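Local coordinates for protein pyridine nucleotide-disulphide oxidoreductase dimerisation region (Escherichia coli BL21, PDB 6KYY) that is an FAD-containing flavoprotein disulfide reductase of the pyridine nucleotide-disulfide oxidoreductase family, probably involved in resistance to reactive chlorine stress, at residues B[106-111]-B[269-274]; B[127-132]-B[291-296]; B[261-266]-B[298-303]. All coordinates share one frame; numbering follows the deposited sequence.

Contact 1: B[106-111]-B[269-274]; sequences AEFINN and ENAGIA. With FAD (flavin-adenine dinucleotide), chain N.
Phe108 and the 3-10 turn carrying Asn270 and Ala271 join two loops at the adenine end of the FAD-binding domain, one following strand 99-103 and the other following strand 259-261. The Phe108 ring is packed over one face by two methyl groups. Ala271 CB sits 4.3 Å from the ring centroid, on the CD1 side, and Ile273 CD1 lies 4.2 Å from that centroid, over the CE2-CZ side of the ring; both make CH-pi contacts. The Ile273 side chain crosses Phe108 at about a right angle. The polar link comes from Asn270, whose CG stands beside its own backbone N (chi1 -60°). Its ND2 donates to Phe108 O at 3.2 Å, with 161° at the hydrogen and the acceptor close to the amide plane. Further along, Asn111 CB rests 3.7 Å from Ala271 O, and the Asn111 side chain lies about 4 Å from a bound copper ion. At the other end of the loop Ala106 reads the adenine edge: Ala106 N donates to FAD N1A at 3.1 Å, and FAD N6A returns a weak bond to Ala106 O. Leu114 and Ile130 also touch the Phe108 side chain. One residue thus ties the loops twice, by its ring through apolar packing and by its carbonyl O through a hydrogen bond from the Asn270 amide, two residues from the backbone that recognises adenine.

Contact 2: B[127-132]-B[291-296]; sequences GEKIFI and ADNIWA
Phe131 and Trp295 each carry CG anti to the carbonyl carbon, beside the backbone N (chi1 -52° and -74°), and the two residues, partners in the register of a parallel strand pair, point to the same face of the sheet. The side chains run side by side, pointing the same way. Their planes are 24° apart but slid against each other, with Phe131 and the six-membered ring of Trp295 4.8 Å apart between centroids, so overlap is slight. Phe131 CE2 does the touching, above one face of the indole near its rim and 3.4 Å from Trp295 CE3. Lys129 extends the same row: its CB packs 3.5 Å from Trp295 CZ3, and its CD lies 3.8 Å from Trp295 CH2, aliphatic chain alongside indole.

Three backbone bonds set the register. Ile130 N donates to Asn293 O at 2.9 Å, and Trp295 N to Ile130 O at 2.8 Å, so Ile130 brackets Ile294. Ile132 N then reaches Trp295 O at 2.6 Å, and the last two bonds bracket Phe131 in turn. Asn293 leads into its strand from a type II turn, and its CB also leans on Glu128 O. On the opposite face Ile130, Ile132, Ile294 and Ala296 form an aliphatic layer, in which Ile132 CB and Ala296 CB are 4.2 Å apart.

Strand 10-16 pairs with strand 130-132 as well, making the latter an inner strand of the mixed sheet, flanked by 10-16 and 294-296. Helix 307-321 lies over the aromatic face, with Val317 and Leu321 against Trp295 and Glu320 in a weak bond to its NE1.

Contact 3: B[261-266]-B[298-303]; sequences PATASL and GDVTGG. With FAD (flavin-adenine dinucleotide), chain N.
Apolar and van der Waals packing alone joins Pro261 and Thr263 to the 3-10 turn at Asp299 and Val300, with no hydrogen bond between the two segments. Pro261 meets the turn's backbone through CG and CB: Pro261 CG lies against Asp299 O at 3.3 Å, and Pro261 CB is 3.9 Å from Val300 CA. The same CG approaches Gly302 N, just after the turn. The second apolar touch is methyl to methyl, Thr263 CG2 to Val300 CG2 at 3.5 Å. Val300 presents this branch because CG2 stands anti to its backbone N, and Thr263 turns its methyl anti to the carbonyl carbon.

Hydrogen bonds shape each segment from within. Leu266 N binds Thr263 O at 2.9 Å, curling the end of 261-266, while Thr301 N binds Gly298 O at 2.9 Å and closes the 3-10 turn. From outside, Thr134 OG1 bonds Ala262 O and Thr281 OG1 bonds Val300 O.

Ligand bonds come from Asp299, the second residue of the Gly-Asp pair characteristic of FAD sites in this family. Asp299 N donates to FAD O2P at 2.8 Å (154° at the hydrogen), and Gly298 CA packs on the same phosphate oxygen. In the carboxylate of Asp299, OD2 accepts from FAD O3', the ribityl hydroxyl, at 2.9 Å.

Asp299 therefore grips the cofactor by two different atoms, amide on phosphate and carboxylate on ribityl hydroxyl. Its N-H sits at the start of a short helical turn, whose partial positive charge may help offset the phosphate, while Pro261 packs on the backbone of that turn and Thr263 on Val300.

In the fold
The three contacts cluster in the FAD-binding domain. The centres of contacts 1 and 2 are 10 Å apart, those of contacts 1 and 3 are 13 Å apart, and those of contacts 2 and 3 are 14 Å apart. Along the chain the first segments of contacts 1, 2 and 3 come in that order, and the second segments repeat it. Between 127-132 and 261-266 runs the chain of the five-stranded parallel sheet, consistent with the inserted nucleotide-binding domain of this family. Contact 2 lies in the mixed sheet; Phe108 of contact 1 and Val300 and Leu266 of contact 3 pack on its Ile132. A probable backbone bond joins Phe108 to Leu266. Contacts 1 and 3 hold FAD at adenine and at phosphate and ribityl.

Contact 1: B[106-111]-B[269-274]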
loop_
_atom_site.group_PDB
_atom_site.type_symbol
_atom_site.label_atom_id
_atom_site.label_comp_id
_atom_site.label_asym_id
_atom_site.label_seq_id
_atom_site.Cartn_x
_atom_site.Cartn_y
_atom_site.Cartn_z
ATOM N N ALA B 106 13.102 -36.471 -5.461
ATOM C CA ALA B 106 12.408 -37.487 -4.685
ATOM C C ALA B 106 11.436 -38.278 -5.553
ATOM O O ALA B 106 10.856 -37.761 -6.512
ATOM C CB ALA B 106 11.659 -36.850 -3.514
ATOM N N GLU B 107 11.259 -39.548 -5.196
ATOM C CA GLU B 107 10.384 -40.455 -5.923
ATOM C C GLU B 107 9.820 -41.466 -4.936
ATOM O O GLU B 107 10.561 -42.005 -4.109
ATOM C CB GLU B 107 11.141 -41.165 -7.051
ATOM C CG GLU B 107 10.296 -42.105 -7.891
ATOM C CD GLU B 107 11.135 -43.111 -8.654
ATOM O OE1 GLU B 107 11.521 -44.138 -8.057
ATOM O OE2 GLU B 107 11.417 -42.873 -9.847
ATOM N N PHE B 108 8.515 -41.715 -5.021
ATOM C CA PHE B 108 7.839 -42.601 -4.078
ATOM C C PHE B 108 8.161 -44.052 -4.417
ATOM O O PHE B 108 7.780 -44.548 -5.482
ATOM C CB PHE B 108 6.333 -42.362 -4.104
ATOM C CG PHE B 108 5.861 -41.323 -3.125
ATOM C CD1 PHE B 108 5.892 -41.566 -1.762
ATOM C CD2 PHE B 108 5.374 -40.105 -3.571
ATOM C CE1 PHE B 108 5.454 -40.613 -0.860
ATOM C CE2 PHE B 108 4.934 -39.148 -2.675
ATOM C CZ PHE B 108 4.974 -39.402 -1.318
ATOM N N ILE B 109 8.875 -44.729 -3.517
ATOM C CA ILE B 109 8.954 -46.184 -3.579
ATOM C C ILE B 109 7.713 -46.799 -2.952
ATOM O O ILE B 109 7.131 -47.749 -3.489
ATOM C CB ILE B 109 10.234 -46.686 -2.883
ATOM C CG1 ILE B 109 11.478 -46.339 -3.699
ATOM C CG2 ILE B 109 10.157 -48.188 -2.635
ATOM C CD1 ILE B 109 12.759 -46.424 -2.897
ATOM N N ASN B 110 7.282 -46.249 -1.821
ATOM C CA ASN B 110 6.189 -46.794 -1.031
ATOM C C ASN B 110 5.352 -45.633 -0.515
ATOM O O ASN B 110 5.463 -44.500 -0.992
ATOM C CB ASN B 110 6.737 -47.646 0.119
ATOM C CG ASN B 110 6.408 -49.102 -0.040
ATOM O OD1 ASN B 110 5.923 -49.521 -1.088
ATOM N ND2 ASN B 110 6.672 -49.890 0.997
ATOM N N ASN B 111 4.506 -45.919 0.470
ATOM C CA ASN B 111 3.870 -44.874 1.255
ATOM C C ASN B 111 4.658 -44.545 2.516
ATOM O O ASN B 111 4.202 -43.729 3.323
ATOM C CB ASN B 111 2.433 -45.274 1.613
ATOM C CG ASN B 111 2.371 -46.441 2.578
ATOM O OD1 ASN B 111 2.708 -47.574 2.228
ATOM N ND2 ASN B 111 1.925 -46.172 3.798
ATOM N N GLU B 269 1.424 -43.003 -7.683
ATOM C CA GLU B 269 0.660 -44.242 -7.764
ATOM C C GLU B 269 1.228 -45.319 -6.848
ATOM O O GLU B 269 0.472 -46.128 -6.299
ATOM C CB GLU B 269 0.629 -44.737 -9.212
ATOM C CG GLU B 269 2.002 -44.850 -9.869
ATOM C CD GLU B 269 2.452 -43.558 -10.530
ATOM O OE1 GLU B 269 3.587 -43.519 -11.050
ATOM O OE2 GLU B 269 1.672 -42.582 -10.528
ATOM N N ASN B 270 2.550 -45.338 -6.658
ATOM C CA ASN B 270 3.193 -46.362 -5.842
ATOM C C ASN B 270 2.859 -46.242 -4.361
ATOM O O ASN B 270 3.123 -47.185 -3.610
ATOM C CB ASN B 270 4.710 -46.306 -6.027
ATOM C CG ASN B 270 5.132 -46.526 -7.465
ATOM O OD1 ASN B 270 4.496 -47.281 -8.203
ATOM N ND2 ASN B 270 6.210 -45.868 -7.873
ATOM N N ALA B 271 2.294 -45.117 -3.925
ATOM C CA ALA B 271 1.970 -44.898 -2.522
ATOM C C ALA B 271 0.471 -44.910 -2.253
ATOM O O ALA B 271 0.052 -44.625 -1.127
ATOM C CB ALA B 271 2.574 -43.576 -2.042
ATOM N N GLY B 272 -0.343 -45.238 -3.254
ATOM C CA GLY B 272 -1.782 -45.181 -3.091
ATOM C C GLY B 272 -2.364 -43.790 -3.150
ATOM O O GLY B 272 -3.473 -43.572 -2.652
ATOM N N ILE B 273 -1.648 -42.839 -3.746
ATOM C CA ILE B 273 -2.062 -41.442 -3.801
ATOM C C ILE B 273 -2.781 -41.207 -5.123
ATOM O O ILE B 273 -2.203 -41.404 -6.198
ATOM C CB ILE B 273 -0.859 -40.499 -3.651
ATOM C CG1 ILE B 273 -0.254 -40.626 -2.250
ATOM C CG2 ILE B 273 -1.260 -39.065 -3.948
ATOM C CD1 ILE B 273 1.173 -40.132 -2.155
ATOM N N ALA B 274 -4.038 -40.780 -5.045
ATOM C CA ALA B 274 -4.847 -40.579 -6.238
ATOM C C ALA B 274 -4.496 -39.264 -6.923
ATOM O O ALA B 274 -4.030 -38.310 -6.294
ATOM C CB ALA B 274 -6.335 -40.600 -5.887
HETATM P PA FAD N . 6.648 -24.310 -4.760
HETATM O O1A FAD N . 6.255 -24.415 -6.186
HETATM O O2A FAD N . 6.942 -22.894 -4.252
HETATM O O5B FAD N . 7.878 -25.237 -4.458
HETATM C C5B FAD N . 8.222 -26.333 -5.332
HETATM C C4B FAD N . 9.593 -26.837 -4.956
HETATM O O4B FAD N . 9.594 -28.283 -4.932
HETATM C C3B FAD N . 10.722 -26.414 -5.897
HETATM O O3B FAD N . 11.855 -25.980 -5.155
HETATM C C2B FAD N . 11.009 -27.688 -6.696
HETATM O O2B FAD N . 12.370 -27.760 -7.106
HETATM C C1B FAD N . 10.705 -28.762 -5.656
HETATM N N9A FAD N . 10.369 -30.067 -6.216
HETATM C C8A FAD N . 9.486 -30.333 -7.230
HETATM N N7A FAD N . 9.383 -31.607 -7.530
HETATM C C5A FAD N . 10.262 -32.222 -6.653
HETATM C C6A FAD N . 10.621 -33.570 -6.456
HETATM N N6A FAD N . 10.115 -34.585 -7.162
HETATM N N1A FAD N . 11.530 -33.844 -5.493
HETATM C C2A FAD N . 12.039 -32.834 -4.783
HETATM N N3A FAD N . 11.778 -31.528 -4.879
HETATM C C4A FAD N . 10.877 -31.286 -5.836
HETATM N N1 FAD N . 1.647 -16.296 -6.154
HETATM C C2 FAD N . 1.144 -15.235 -5.456
HETATM O O2 FAD N . 0.556 -15.388 -4.379
HETATM N N3 FAD N . 1.293 -13.953 -5.955
HETATM C C4 FAD N . 1.905 -13.607 -7.143
HETATM O O4 FAD N . 1.984 -12.426 -7.476
HETATM C C4X FAD N . 2.432 -14.742 -7.881
HETATM N N5 FAD N . 3.057 -14.508 -8.997
HETATM C C5X FAD N . 3.565 -15.590 -9.697
HETATM C C6 FAD N . 4.220 -15.358 -10.905
HETATM C C7 FAD N . 4.749 -16.410 -11.645
HETATM C C7M FAD N . 5.450 -16.121 -12.946
HETATM C C8 FAD N . 4.620 -17.725 -11.171
HETATM C C8M FAD N . 5.181 -18.885 -11.948
HETATM C C9 FAD N . 3.965 -17.962 -9.966
HETATM C C9A FAD N . 3.440 -16.907 -9.228
HETATM N N10 FAD N . 2.778 -17.111 -8.001
HETATM C C10 FAD N . 2.259 -16.050 -7.300
HETATM C "C1'" FAD N . 2.604 -18.466 -7.458
HETATM C "C2'" FAD N . 3.705 -18.874 -6.485
HETATM O "O2'" FAD N . 4.963 -18.934 -7.157
HETATM C "C3'" FAD N . 3.379 -20.254 -5.910
HETATM O "O3'" FAD N . 1.966 -20.403 -5.837
HETATM C "C4'" FAD N . 3.978 -20.517 -4.528
HETATM O "O4'" FAD N . 5.398 -20.626 -4.636
HETATM C "C5'" FAD N . 3.402 -21.753 -3.868
HETATM O "O5'" FAD N . 4.139 -22.911 -4.313
HETATM P P FAD N . 4.129 -24.252 -3.487
HETATM O O1P FAD N . 4.134 -23.933 -1.988
HETATM O O2P FAD N . 3.018 -25.124 -3.926
HETATM O O3P FAD N . 5.519 -24.931 -3.837
#

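Contact 2: B[127-132]-B[291-296]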
loop_
_atom_site.group_PDB
_atom_site.type_symbol
_atom_site.label_atom_id
_atom_site.label_comp_id
_atom_site.label_asym_id
_atom_site.label_seq_id
_atom_site.Cartn_x
_atom_site.Cartn_y
_atom_site.Cartn_z
ATOM N N GLY B 127 9.719 -42.043 6.275
ATOM C CA GLY B 127 8.982 -41.033 7.007
ATOM C C GLY B 127 7.748 -41.540 7.724
ATOM O O GLY B 127 6.906 -42.218 7.128
ATOM N N GLU B 128 7.638 -41.219 9.017
ATOM C CA GLU B 128 6.402 -41.486 9.744
ATOM C C GLU B 128 5.237 -40.728 9.123
ATOM O O GLU B 128 4.136 -41.274 8.974
ATOM C CB GLU B 128 6.566 -41.102 11.215
ATOM C CG GLU B 128 6.997 -42.239 12.123
ATOM C CD GLU B 128 7.495 -41.749 13.470
ATOM O OE1 GLU B 128 7.946 -42.585 14.279
ATOM O OE2 GLU B 128 7.436 -40.526 13.718
ATOM N N LYS B 129 5.461 -39.466 8.766
ATOM C CA LYS B 129 4.522 -38.661 8.001
ATOM C C LYS B 129 5.274 -38.021 6.846
ATOM O O LYS B 129 6.440 -37.642 6.991
ATOM C CB LYS B 129 3.867 -37.572 8.864
ATOM C CG LYS B 129 3.486 -38.010 10.270
ATOM C CD LYS B 129 2.747 -36.898 10.999
ATOM C CE LYS B 129 2.138 -37.386 12.305
ATOM N NZ LYS B 129 2.297 -38.855 12.487
ATOM N N ILE B 130 4.615 -37.914 5.695
ATOM C CA ILE B 130 5.214 -37.322 4.505
ATOM C C ILE B 130 4.275 -36.253 3.968
ATOM O O ILE B 130 3.054 -36.443 3.933
ATOM C CB ILE B 130 5.521 -38.384 3.427
ATOM C CG1 ILE B 130 6.257 -39.574 4.047
ATOM C CG2 ILE B 130 6.350 -37.782 2.307
ATOM C CD1 ILE B 130 6.475 -40.728 3.098
ATOM N N PHE B 131 4.845 -35.124 3.550
ATOM C CA PHE B 131 4.082 -33.956 3.122
ATOM C C PHE B 131 4.525 -33.572 1.715
ATOM O O PHE B 131 5.677 -33.173 1.510
ATOM C CB PHE B 131 4.274 -32.794 4.098
ATOM C CG PHE B 131 4.023 -33.161 5.535
ATOM C CD1 PHE B 131 5.022 -33.733 6.308
ATOM C CD2 PHE B 131 2.787 -32.930 6.117
ATOM C CE1 PHE B 131 4.791 -34.072 7.627
ATOM C CE2 PHE B 131 2.550 -33.266 7.438
ATOM C CZ PHE B 131 3.553 -33.838 8.193
ATOM N N ILE B 132 3.613 -33.689 0.755
ATOM C CA ILE B 132 3.914 -33.385 -0.640
ATOM C C ILE B 132 3.797 -31.880 -0.855
ATOM O O ILE B 132 2.753 -31.282 -0.580
ATOM C CB ILE B 132 2.980 -34.155 -1.584
ATOM C CG1 ILE B 132 3.227 -35.661 -1.463
ATOM C CG2 ILE B 132 3.167 -33.687 -3.020
ATOM C CD1 ILE B 132 2.534 -36.485 -2.529
ATOM N N ALA B 291 -3.781 -41.657 0.742
ATOM C CA ALA B 291 -2.920 -42.502 1.557
ATOM C C ALA B 291 -2.766 -41.897 2.946
ATOM O O ALA B 291 -2.625 -40.679 3.090
ATOM C CB ALA B 291 -1.547 -42.673 0.905
ATOM N N ASP B 292 -2.794 -42.751 3.966
ATOM C CA ASP B 292 -2.702 -42.265 5.334
ATOM C C ASP B 292 -1.282 -41.809 5.653
ATOM O O ASP B 292 -0.299 -42.361 5.151
ATOM C CB ASP B 292 -3.146 -43.342 6.327
ATOM C CG ASP B 292 -2.759 -44.739 5.891
ATOM O OD1 ASP B 292 -2.068 -44.877 4.860
ATOM O OD2 ASP B 292 -3.153 -45.702 6.582
ATOM N N ASN B 293 -1.193 -40.777 6.495
ATOM C CA ASN B 293 0.060 -40.147 6.909
ATOM C C ASN B 293 0.790 -39.475 5.750
ATOM O O ASN B 293 1.996 -39.215 5.840
ATOM C CB ASN B 293 0.988 -41.146 7.610
ATOM C CG ASN B 293 0.418 -41.646 8.921
ATOM O OD1 ASN B 293 0.293 -40.890 9.885
ATOM N ND2 ASN B 293 0.068 -42.926 8.964
ATOM N N ILE B 294 0.086 -39.175 4.661
ATOM C CA ILE B 294 0.643 -38.430 3.537
ATOM C C ILE B 294 -0.226 -37.201 3.313
ATOM O O ILE B 294 -1.442 -37.318 3.117
ATOM C CB ILE B 294 0.727 -39.280 2.261
ATOM C CG1 ILE B 294 1.785 -40.380 2.407
ATOM C CG2 ILE B 294 1.002 -38.391 1.049
ATOM C CD1 ILE B 294 3.209 -39.890 2.289
ATOM N N TRP B 295 0.395 -36.027 3.346
ATOM C CA TRP B 295 -0.281 -34.763 3.101
ATOM C C TRP B 295 0.177 -34.175 1.774
ATOM O O TRP B 295 1.228 -34.533 1.236
ATOM C CB TRP B 295 -0.003 -33.756 4.225
ATOM C CG TRP B 295 -0.726 -34.022 5.509
ATOM C CD1 TRP B 295 -1.822 -33.362 5.981
ATOM C CD2 TRP B 295 -0.390 -35.002 6.498
ATOM N NE1 TRP B 295 -2.196 -33.877 7.198
ATOM C CE2 TRP B 295 -1.333 -34.885 7.538
ATOM C CE3 TRP B 295 0.613 -35.970 6.603
ATOM C CZ2 TRP B 295 -1.303 -35.699 8.668
ATOM C CZ3 TRP B 295 0.642 -36.775 7.726
ATOM C CH2 TRP B 295 -0.310 -36.637 8.743
ATOM N N ALA B 296 -0.628 -33.252 1.253
ATOM C CA ALA B 296 -0.272 -32.476 0.074
ATOM C C ALA B 296 -0.593 -31.015 0.342
ATOM O O ALA B 296 -1.670 -30.696 0.856
ATOM C CB ALA B 296 -1.012 -32.969 -1.169
#

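Contact 3: B[261-266]-B[298-303]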
loop_
_atom_site.group_PDB
_atom_site.type_symbol
_atom_site.label_atom_id
_atom_site.label_comp_id
_atom_site.label_asym_id
_atom_site.label_seq_id
_atom_site.Cartn_x
_atom_site.Cartn_y
_atom_site.Cartn_z
ATOM N N PRO B 261 -0.051 -28.948 -11.736
ATOM C CA PRO B 261 0.709 -29.658 -10.700
ATOM C C PRO B 261 1.758 -30.588 -11.292
ATOM O O PRO B 261 1.545 -31.220 -12.329
ATOM C CB PRO B 261 -0.373 -30.437 -9.946
ATOM C CG PRO B 261 -1.603 -29.621 -10.128
ATOM C CD PRO B 261 -1.504 -29.013 -11.497
ATOM N N ALA B 262 2.906 -30.657 -10.623
ATOM C CA ALA B 262 4.019 -31.507 -11.037
ATOM C C ALA B 262 4.005 -32.755 -10.161
ATOM O O ALA B 262 4.453 -32.727 -9.011
ATOM C CB ALA B 262 5.344 -30.759 -10.930
ATOM N N THR B 263 3.484 -33.852 -10.709
ATOM C CA THR B 263 3.372 -35.109 -9.979
ATOM C C THR B 263 3.913 -36.319 -10.723
ATOM O O THR B 263 4.197 -37.331 -10.070
ATOM C CB THR B 263 1.907 -35.394 -9.616
ATOM O OG1 THR B 263 1.061 -35.014 -10.708
ATOM C CG2 THR B 263 1.507 -34.624 -8.378
ATOM N N ALA B 264 4.062 -36.257 -12.048
ATOM C CA ALA B 264 4.444 -37.438 -12.817
ATOM C C ALA B 264 5.777 -38.006 -12.341
ATOM O O ALA B 264 5.911 -39.218 -12.138
ATOM C CB ALA B 264 4.506 -37.096 -14.305
ATOM N N SER B 265 6.774 -37.142 -12.147
ATOM C CA SER B 265 8.075 -37.603 -11.679
ATOM C C SER B 265 8.074 -37.971 -10.200
ATOM O O SER B 265 9.042 -38.580 -9.732
ATOM C CB SER B 265 9.139 -36.539 -11.951
ATOM O OG SER B 265 8.605 -35.234 -11.817
ATOM N N LEU B 266 7.024 -37.613 -9.457
ATOM C CA LEU B 266 6.899 -38.067 -8.077
ATOM C C LEU B 266 6.449 -39.519 -8.001
ATOM O O LEU B 266 6.742 -40.204 -7.014
ATOM C CB LEU B 266 5.915 -37.178 -7.315
ATOM C CG LEU B 266 6.402 -36.390 -6.097
ATOM C CD1 LEU B 266 5.218 -35.791 -5.349
ATOM C CD2 LEU B 266 7.234 -37.263 -5.169
ATOM N N GLY B 298 -0.041 -26.824 -1.255
ATOM C CA GLY B 298 0.359 -25.931 -2.322
ATOM C C GLY B 298 -0.275 -26.266 -3.659
ATOM O O GLY B 298 -1.292 -26.958 -3.760
ATOM N N ASP B 299 0.367 -25.759 -4.716
ATOM C CA ASP B 299 -0.158 -25.879 -6.072
ATOM C C ASP B 299 -0.241 -27.319 -6.558
ATOM O O ASP B 299 -0.877 -27.568 -7.589
ATOM C CB ASP B 299 0.702 -25.058 -7.034
ATOM C CG ASP B 299 0.976 -23.658 -6.520
ATOM O OD1 ASP B 299 0.228 -23.190 -5.636
ATOM O OD2 ASP B 299 1.941 -23.027 -7.000
ATOM N N VAL B 300 0.382 -28.268 -5.858
ATOM C CA VAL B 300 0.241 -29.675 -6.210
ATOM C C VAL B 300 -1.147 -30.214 -5.896
ATOM O O VAL B 300 -1.489 -31.320 -6.330
ATOM C CB VAL B 300 1.323 -30.509 -5.493
ATOM C CG1 VAL B 300 0.894 -30.840 -4.071
ATOM C CG2 VAL B 300 1.632 -31.772 -6.273
ATOM N N THR B 301 -1.958 -29.455 -5.163
ATOM C CA THR B 301 -3.313 -29.851 -4.806
ATOM C C THR B 301 -4.334 -29.528 -5.887
ATOM O O THR B 301 -5.502 -29.903 -5.747
ATOM C CB THR B 301 -3.737 -29.166 -3.500
ATOM O OG1 THR B 301 -3.488 -27.759 -3.594
ATOM C CG2 THR B 301 -2.960 -29.730 -2.321
ATOM N N GLY B 302 -3.930 -28.847 -6.956
ATOM C CA GLY B 302 -4.903 -28.371 -7.915
ATOM C C GLY B 302 -5.676 -27.156 -7.465
ATOM O O GLY B 302 -6.572 -26.706 -8.184
ATOM N N GLY B 303 -5.356 -26.613 -6.292
ATOM C CA GLY B 303 -6.000 -25.417 -5.802
ATOM C C GLY B 303 -5.473 -24.165 -6.472
ATOM O O GLY B 303 -4.648 -24.207 -7.385
HETATM P PA FAD N . 6.648 -24.310 -4.760
HETATM O O1A FAD N . 6.255 -24.415 -6.186
HETATM O O2A FAD N . 6.942 -22.894 -4.252
HETATM O O5B FAD N . 7.878 -25.237 -4.458
HETATM C C5B FAD N . 8.222 -26.333 -5.332
HETATM C C4B FAD N . 9.593 -26.837 -4.956
HETATM O O4B FAD N . 9.594 -28.283 -4.932
HETATM C C3B FAD N . 10.722 -26.414 -5.897
HETATM O O3B FAD N . 11.855 -25.980 -5.155
HETATM C C2B FAD N . 11.009 -27.688 -6.696
HETATM O O2B FAD N . 12.370 -27.760 -7.106
HETATM C C1B FAD N . 10.705 -28.762 -5.656
HETATM N N9A FAD N . 10.369 -30.067 -6.216
HETATM C C8A FAD N . 9.486 -30.333 -7.230
HETATM N N7A FAD N . 9.383 -31.607 -7.530
HETATM C C5A FAD N . 10.262 -32.222 -6.653
HETATM C C6A FAD N . 10.621 -33.570 -6.456
HETATM N N6A FAD N . 10.115 -34.585 -7.162
HETATM N N1A FAD N . 11.530 -33.844 -5.493
HETATM C C2A FAD N . 12.039 -32.834 -4.783
HETATM N N3A FAD N . 11.778 -31.528 -4.879
HETATM C C4A FAD N . 10.877 -31.286 -5.836
HETATM N N1 FAD N . 1.647 -16.296 -6.154
HETATM C C2 FAD N . 1.144 -15.235 -5.456
HETATM O O2 FAD N . 0.556 -15.388 -4.379
HETATM N N3 FAD N . 1.293 -13.953 -5.955
HETATM C C4 FAD N . 1.905 -13.607 -7.143
HETATM O O4 FAD N . 1.984 -12.426 -7.476
HETATM C C4X FAD N . 2.432 -14.742 -7.881
HETATM N N5 FAD N . 3.057 -14.508 -8.997
HETATM C C5X FAD N . 3.565 -15.590 -9.697
HETATM C C6 FAD N . 4.220 -15.358 -10.905
HETATM C C7 FAD N . 4.749 -16.410 -11.645
HETATM C C7M FAD N . 5.450 -16.121 -12.946
HETATM C C8 FAD N . 4.620 -17.725 -11.171
HETATM C C8M FAD N . 5.181 -18.885 -11.948
HETATM C C9 FAD N . 3.965 -17.962 -9.966
HETATM C C9A FAD N . 3.440 -16.907 -9.228
HETATM N N10 FAD N . 2.778 -17.111 -8.001
HETATM C C10 FAD N . 2.259 -16.050 -7.300
HETATM C "C1'" FAD N . 2.604 -18.466 -7.458
HETATM C "C2'" FAD N . 3.705 -18.874 -6.485
HETATM O "O2'" FAD N . 4.963 -18.934 -7.157
HETATM C "C3'" FAD N . 3.379 -20.254 -5.910
HETATM O "O3'" FAD N . 1.966 -20.403 -5.837
HETATM C "C4'" FAD N . 3.978 -20.517 -4.528
HETATM O "O4'" FAD N . 5.398 -20.626 -4.636
HETATM C "C5'" FAD N . 3.402 -21.753 -3.868
HETATM O "O5'" FAD N . 4.139 -22.911 -4.313
HETATM P P FAD N . 4.129 -24.252 -3.487
HETATM O O1P FAD N . 4.134 -23.933 -1.988
HETATM O O2P FAD N . 3.018 -25.124 -3.926
HETATM O O3P FAD N . 5.519 -24.931 -3.837
#